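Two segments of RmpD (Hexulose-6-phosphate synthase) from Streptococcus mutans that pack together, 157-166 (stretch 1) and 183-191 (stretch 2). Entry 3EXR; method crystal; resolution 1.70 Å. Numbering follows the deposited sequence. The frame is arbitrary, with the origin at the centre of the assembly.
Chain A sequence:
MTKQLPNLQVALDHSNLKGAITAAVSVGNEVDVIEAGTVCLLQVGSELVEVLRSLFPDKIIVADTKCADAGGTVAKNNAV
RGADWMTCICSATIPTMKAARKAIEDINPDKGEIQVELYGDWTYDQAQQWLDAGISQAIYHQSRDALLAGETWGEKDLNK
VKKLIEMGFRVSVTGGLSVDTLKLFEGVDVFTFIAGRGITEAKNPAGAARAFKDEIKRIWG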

# COMPACT_ATOMS: atom_id res chain seq x y z
N ASP A 157 -14.76 -6.41 18.26
CA ASP A 157 -14.62 -5.42 17.19
C ASP A 157 -15.36 -4.16 17.56
O ASP A 157 -14.81 -3.07 17.41
CB ASP A 157 -15.14 -5.94 15.84
CG ASP A 157 -14.11 -6.80 15.05
OD1 ASP A 157 -12.90 -6.75 15.33
OD2 ASP A 157 -14.51 -7.56 14.15
N LEU A 158 -16.61 -4.29 18.04
CA LEU A 158 -17.37 -3.12 18.44
C LEU A 158 -16.66 -2.31 19.55
O LEU A 158 -16.65 -1.09 19.51
CB LEU A 158 -18.80 -3.51 18.80
CG LEU A 158 -19.55 -4.05 17.57
CD1 LEU A 158 -20.86 -4.65 18.03
CD2 LEU A 158 -19.81 -3.02 16.49
N ASN A 159 -16.06 -3.00 20.51
CA ASN A 159 -15.34 -2.33 21.59
C ASN A 159 -14.20 -1.45 21.09
O ASN A 159 -13.96 -0.36 21.61
CB ASN A 159 -14.77 -3.33 22.59
CG ASN A 159 -15.80 -3.91 23.52
OD1 ASN A 159 -15.57 -4.97 24.14
ND2 ASN A 159 -16.94 -3.24 23.64
N LYS A 160 -13.47 -1.96 20.10
CA LYS A 160 -12.35 -1.21 19.55
C LYS A 160 -12.83 0.01 18.76
O LYS A 160 -12.28 1.10 18.87
CB LYS A 160 -11.44 -2.12 18.71
CG LYS A 160 -10.86 -3.30 19.52
CD LYS A 160 -9.68 -3.96 18.84
CE LYS A 160 -8.45 -3.09 18.91
NZ LYS A 160 -7.26 -3.84 18.40
N VAL A 161 -13.87 -0.18 17.96
CA VAL A 161 -14.52 0.95 17.29
C VAL A 161 -14.94 1.99 18.30
O VAL A 161 -14.63 3.18 18.14
CB VAL A 161 -15.68 0.50 16.38
CG1 VAL A 161 -16.44 1.71 15.84
CG2 VAL A 161 -15.13 -0.41 15.24
N LYS A 162 -15.63 1.57 19.36
CA LYS A 162 -16.08 2.49 20.39
C LYS A 162 -14.93 3.26 21.03
O LYS A 162 -15.04 4.47 21.25
CB LYS A 162 -16.88 1.75 21.46
CG LYS A 162 -18.24 1.35 20.99
CD LYS A 162 -18.81 0.23 21.84
CE LYS A 162 -20.16 -0.22 21.34
NZ LYS A 162 -20.84 -1.23 22.27
N LYS A 163 -13.84 2.56 21.30
CA LYS A 163 -12.69 3.18 21.96
C LYS A 163 -12.00 4.20 21.08
O LYS A 163 -11.59 5.26 21.55
CB LYS A 163 -11.70 2.12 22.43
CG LYS A 163 -10.44 2.68 23.15
CD LYS A 163 -10.78 3.51 24.40
CE LYS A 163 -9.82 3.21 25.57
NZ LYS A 163 -8.41 3.61 25.34
N LEU A 164 -11.86 3.90 19.79
CA LEU A 164 -11.29 4.87 18.86
C LEU A 164 -12.13 6.14 18.74
O LEU A 164 -11.61 7.24 18.69
CB LEU A 164 -11.07 4.24 17.49
CG LEU A 164 -10.04 3.16 17.35
CD1 LEU A 164 -10.23 2.49 16.01
CD2 LEU A 164 -8.60 3.71 17.48
N ILE A 165 -13.45 5.97 18.74
CA ILE A 165 -14.38 7.09 18.67
C ILE A 165 -14.19 7.95 19.93
O ILE A 165 -14.09 9.18 19.85
CB ILE A 165 -15.85 6.61 18.53
CG1 ILE A 165 -16.09 6.03 17.13
CG2 ILE A 165 -16.83 7.75 18.84
CD1 ILE A 165 -17.39 5.24 16.93
N GLU A 166 -14.08 7.28 21.08
CA GLU A 166 -13.95 8.01 22.35
C GLU A 166 -12.63 8.77 22.42
O GLU A 166 -12.57 9.85 22.98
CB GLU A 166 -14.14 7.08 23.53
CG GLU A 166 -15.62 6.82 23.85
CD GLU A 166 -16.57 8.02 23.57
OE1 GLU A 166 -17.41 7.94 22.63
OE2 GLU A 166 -16.49 9.03 24.30
N LYS A 183 -28.43 -2.08 11.94
CA LYS A 183 -28.97 -2.04 13.30
C LYS A 183 -27.99 -2.56 14.38
O LYS A 183 -28.07 -2.15 15.53
CB LYS A 183 -30.35 -2.74 13.39
CG LYS A 183 -30.36 -4.24 13.19
CD LYS A 183 -31.76 -4.82 13.39
CE LYS A 183 -32.74 -4.38 12.29
NZ LYS A 183 -32.32 -4.75 10.92
N LEU A 184 -27.04 -3.41 14.01
CA LEU A 184 -25.96 -3.85 14.93
C LEU A 184 -25.21 -2.69 15.55
O LEU A 184 -24.69 -2.79 16.66
CB LEU A 184 -24.90 -4.68 14.19
CG LEU A 184 -25.34 -5.91 13.43
CD1 LEU A 184 -24.14 -6.52 12.68
CD2 LEU A 184 -25.97 -6.88 14.39
N PHE A 185 -25.11 -1.61 14.78
CA PHE A 185 -24.34 -0.45 15.15
C PHE A 185 -25.13 0.62 15.89
O PHE A 185 -24.62 1.71 16.13
CB PHE A 185 -23.73 0.17 13.90
CG PHE A 185 -22.64 -0.69 13.26
CD1 PHE A 185 -21.33 -0.61 13.70
CD2 PHE A 185 -22.95 -1.57 12.24
CE1 PHE A 185 -20.33 -1.39 13.08
CE2 PHE A 185 -21.98 -2.35 11.64
CZ PHE A 185 -20.67 -2.28 12.07
N GLU A 186 -26.37 0.31 16.26
CA GLU A 186 -27.21 1.26 16.96
C GLU A 186 -26.47 1.81 18.18
O GLU A 186 -25.85 1.06 18.94
CB GLU A 186 -28.54 0.60 17.36
CG GLU A 186 -29.72 1.58 17.59
CD GLU A 186 -29.59 2.46 18.84
OE1 GLU A 186 -29.14 1.95 19.87
OE2 GLU A 186 -29.91 3.68 18.78
N GLY A 187 -26.52 3.12 18.35
CA GLY A 187 -25.81 3.78 19.44
C GLY A 187 -24.30 3.95 19.26
O GLY A 187 -23.64 4.46 20.17
N VAL A 188 -23.76 3.53 18.12
CA VAL A 188 -22.33 3.72 17.82
C VAL A 188 -22.21 4.85 16.80
O VAL A 188 -22.83 4.79 15.75
CB VAL A 188 -21.67 2.40 17.28
CG1 VAL A 188 -20.15 2.55 17.09
CG2 VAL A 188 -21.95 1.24 18.23
N ASP A 189 -21.45 5.88 17.15
CA ASP A 189 -21.28 7.10 16.36
C ASP A 189 -20.32 6.90 15.17
O ASP A 189 -19.30 7.57 15.04
CB ASP A 189 -20.77 8.20 17.30
CG ASP A 189 -20.73 9.57 16.67
OD1 ASP A 189 -21.63 9.89 15.87
OD2 ASP A 189 -19.81 10.38 16.96
N VAL A 190 -20.68 5.96 14.31
CA VAL A 190 -19.89 5.62 13.11
C VAL A 190 -19.88 6.83 12.19
O VAL A 190 -20.93 7.42 11.91
CB VAL A 190 -20.49 4.40 12.37
CG1 VAL A 190 -19.82 4.18 11.01
CG2 VAL A 190 -20.41 3.14 13.22
N PHE A 191 -18.70 7.19 11.67
CA PHE A 191 -18.56 8.35 10.78
C PHE A 191 -18.98 8.03 9.35
O PHE A 191 -19.68 8.80 8.72
CB PHE A 191 -17.12 8.88 10.82
CG PHE A 191 -16.81 9.93 9.78
CD1 PHE A 191 -17.42 11.18 9.81
CD2 PHE A 191 -15.87 9.68 8.78
CE1 PHE A 191 -17.14 12.14 8.88
CE2 PHE A 191 -15.58 10.67 7.84
CZ PHE A 191 -16.22 11.89 7.89

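Val188 sits at the centre of this contact, its CA-to-CB bond directed toward the helix and its two methyls shared among three helical side chains. CG1 of Val188 lies 4.0 Å from CG1 of Val161 and 3.9 Å from CD1 of Ile165, so the compact valine nests its CG1 against two side chains one helical turn apart, which touch each other. Leu158, Val161 and Ile165, spaced three and four apart, all point toward the loop and form one apolar stripe along the helix. At one end of it, CD2 of Leu158 meets CE1 of Phe185 at 3.8 Å; the Phe185 CA-to-CB bond points sideways, and it is the length of the side chain, with chi1 at -69°, that carries the ring to the helix. Leu158, Val161, Phe185 and Val188 are buried, which suits their apolar side chains.

At the other end Ile165, in an m,t rotamer, extends CD1 to 3.6 Å from the backbone O of Asp189, a packing contact. The type II turn from Phe185 to Val188, closed by Val188 N to Phe185 O at 2.8 Å, links the residues that meet Leu158 and Val161/Ile165, with Gly187 taking the positive phi.

Toward solvent, Lys162, itself exposed, runs its extended aliphatic chain past the valine, CE 3.9 Å from CG2 of Val188. Exposed Asp189 brings CB to 4.3 Å from CG2 of Ile165, its carboxylate without a polar partner across the contact. No hydrogen bond crosses the interface; apolar packing dominates, and the stretches bury 330 Å² in all, both sides summed.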